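Local coordinates for protein DNA polymerase sliding clamp 3 (Sulfolobus tokodaii, PDB 3AIZ) that forms part of a DNA-encircling ring that tethers the polymerase catalytic subunit and other proteins to DNA during replication, at residues 86-91 against 100-105. Numbering follows the deposited sequence.
Sequences SLYLET and TLDGVY
Asp102 O accepts two hydrogen bonds from Ser86, one of 2.9 Å from Ser86 N to Asp102 O and one of 3.2 Å from Ser86 OG to Asp102 O, the two donors approaching from opposite faces of the carbonyl plane. The arrangement illustrates how an antiparallel beta hairpin, here strands 86-91 and 97-102 of the PCNA N-terminal domain, can fasten one end of its ladder with a side chain as well as with backbone bonds. The hydroxyl gets there because chi1 of 59° sets OG between the backbone N and the carbonyl carbon of Ser86. The hydrogen-bonded pair is completed by Asp102 N, which donates to Ser86 O. Two residues along, Thr100 N donates a hydrogen bond of 2.9 Å to Tyr88 O.

The two faces of the hairpin differ. On one, Leu87 CD1 meets Leu101 CD2 at 3.7 Å; Leu87 also touches Val99 and Leu78 of helix 71-78, and Leu101 reaches Thr80 and Val81. On the other, the Tyr88 ring presents its edge to Thr100 O and Asp102 CB, both close to its plane, while Tyr88 CB rests against that of Thr100. Asp102 OD1 forms a salt bridge with Lys185 of the neighbouring PCNA2 subunit, so this hairpin end also serves the subunit interface. Across the strands, Tyr88 CE1 stands 3.9 Å from Asp102 CB, the ring and carboxylate planes 39° apart.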
loop_
_atom_site.group_PDB
_atom_site.type_symbol
_atom_site.label_atom_id
_atom_site.label_comp_id
_atom_site.label_asym_id
_atom_site.label_seq_id
_atom_site.Cartn_x
_atom_site.Cartn_y
_atom_site.Cartn_z
ATOM N N SER C 86 -8.750 8.951 35.194
ATOM C CA SER C 86 -8.004 9.637 36.239
ATOM C C SER C 86 -7.138 8.614 36.964
ATOM O O SER C 86 -7.541 7.465 37.136
ATOM C CB SER C 86 -8.950 10.335 37.218
ATOM O OG SER C 86 -9.837 9.411 37.825
ATOM N N LEU C 87 -5.947 9.027 37.380
ATOM C CA LEU C 87 -5.001 8.099 37.989
ATOM C C LEU C 87 -4.745 8.414 39.460
ATOM O O LEU C 87 -4.724 9.576 39.862
ATOM C CB LEU C 87 -3.687 8.091 37.205
ATOM C CG LEU C 87 -2.631 7.073 37.633
ATOM C CD1 LEU C 87 -2.002 6.418 36.416
ATOM C CD2 LEU C 87 -1.571 7.723 38.509
ATOM N N TYR C 88 -4.557 7.368 40.258
ATOM C CA TYR C 88 -4.267 7.521 41.679
ATOM C C TYR C 88 -3.049 6.695 42.074
ATOM O O TYR C 88 -2.952 5.515 41.736
ATOM C CB TYR C 88 -5.469 7.095 42.527
ATOM C CG TYR C 88 -6.699 7.963 42.363
ATOM C CD1 TYR C 88 -7.641 7.687 41.380
ATOM C CD2 TYR C 88 -6.924 9.050 43.199
ATOM C CE1 TYR C 88 -8.769 8.473 41.228
ATOM C CE2 TYR C 88 -8.051 9.841 43.056
ATOM C CZ TYR C 88 -8.969 9.549 42.067
ATOM O OH TYR C 88 -10.091 10.331 41.917
ATOM N N LEU C 89 -2.120 7.320 42.786
ATOM C CA LEU C 89 -0.956 6.618 43.310
ATOM C C LEU C 89 -1.012 6.639 44.829
ATOM O O LEU C 89 -1.388 7.646 45.424
ATOM C CB LEU C 89 0.334 7.268 42.813
ATOM C CG LEU C 89 0.537 7.269 41.296
ATOM C CD1 LEU C 89 1.748 8.105 40.911
ATOM C CD2 LEU C 89 0.672 5.849 40.771
ATOM N N GLU C 90 -0.642 5.528 45.458
ATOM C CA GLU C 90 -0.779 5.407 46.904
ATOM C C GLU C 90 0.105 4.297 47.465
ATOM O O GLU C 90 0.627 3.472 46.719
ATOM C CB GLU C 90 -2.247 5.155 47.261
ATOM C CG GLU C 90 -2.597 5.379 48.722
ATOM C CD GLU C 90 -4.097 5.372 48.966
ATOM O OE1 GLU C 90 -4.859 5.236 47.984
ATOM O OE2 GLU C 90 -4.511 5.507 50.137
ATOM N N THR C 91 0.275 4.291 48.784
ATOM C CA THR C 91 1.059 3.261 49.454
ATOM C C THR C 91 0.200 2.511 50.467
ATOM O O THR C 91 -0.429 3.121 51.330
ATOM C CB THR C 91 2.281 3.861 50.176
ATOM O OG1 THR C 91 3.107 4.553 49.232
ATOM C CG2 THR C 91 3.093 2.765 50.847
ATOM N N THR C 100 -4.407 3.212 40.862
ATOM C CA THR C 100 -5.851 3.103 40.714
ATOM C C THR C 100 -6.357 3.892 39.513
ATOM O O THR C 100 -6.420 5.120 39.550
ATOM C CB THR C 100 -6.586 3.592 41.973
ATOM O OG1 THR C 100 -6.148 2.836 43.107
ATOM C CG2 THR C 100 -8.089 3.431 41.809
ATOM N N LEU C 101 -6.715 3.181 38.450
ATOM C CA LEU C 101 -7.286 3.813 37.270
ATOM C C LEU C 101 -8.795 3.958 37.437
ATOM O O LEU C 101 -9.493 2.986 37.727
ATOM C CB LEU C 101 -6.965 2.998 36.017
ATOM C CG LEU C 101 -5.485 2.697 35.788
ATOM C CD1 LEU C 101 -5.280 2.021 34.445
ATOM C CD2 LEU C 101 -4.665 3.971 35.873
ATOM N N ASP C 102 -9.293 5.176 37.258
ATOM C CA ASP C 102 -10.709 5.454 37.452
ATOM C C ASP C 102 -11.326 6.076 36.205
ATOM O O ASP C 102 -11.017 7.213 35.848
ATOM C CB ASP C 102 -10.908 6.375 38.657
ATOM C CG ASP C 102 -12.361 6.482 39.079
ATOM O OD1 ASP C 102 -13.245 6.075 38.296
ATOM O OD2 ASP C 102 -12.620 6.975 40.198
ATOM N N GLY C 103 -12.199 5.319 35.547
ATOM C CA GLY C 103 -12.884 5.790 34.358
ATOM C C GLY C 103 -14.202 5.068 34.165
ATOM O O GLY C 103 -15.079 5.123 35.028
ATOM N N VAL C 104 -14.342 4.387 33.031
ATOM C CA VAL C 104 -15.529 3.582 32.767
ATOM C C VAL C 104 -15.793 2.647 33.942
ATOM O O VAL C 104 -16.937 2.441 34.346
ATOM C CB VAL C 104 -15.369 2.752 31.483
ATOM C CG1 VAL C 104 -16.576 1.844 31.283
ATOM C CG2 VAL C 104 -15.169 3.665 30.281
ATOM N N TYR C 105 -14.720 2.082 34.483
ATOM C CA TYR C 105 -14.798 1.258 35.681
ATOM C C TYR C 105 -13.559 1.501 36.530
ATOM O O TYR C 105 -12.535 1.955 36.023
ATOM C CB TYR C 105 -14.915 -0.222 35.314
ATOM C CG TYR C 105 -13.694 -0.785 34.626
ATOM C CD1 TYR C 105 -13.377 -0.421 33.324
ATOM C CD2 TYR C 105 -12.861 -1.687 35.273
ATOM C CE1 TYR C 105 -12.265 -0.936 32.691
ATOM C CE2 TYR C 105 -11.748 -2.208 34.646
ATOM C CZ TYR C 105 -11.454 -1.829 33.355
ATOM O OH TYR C 105 -10.346 -2.342 32.724
#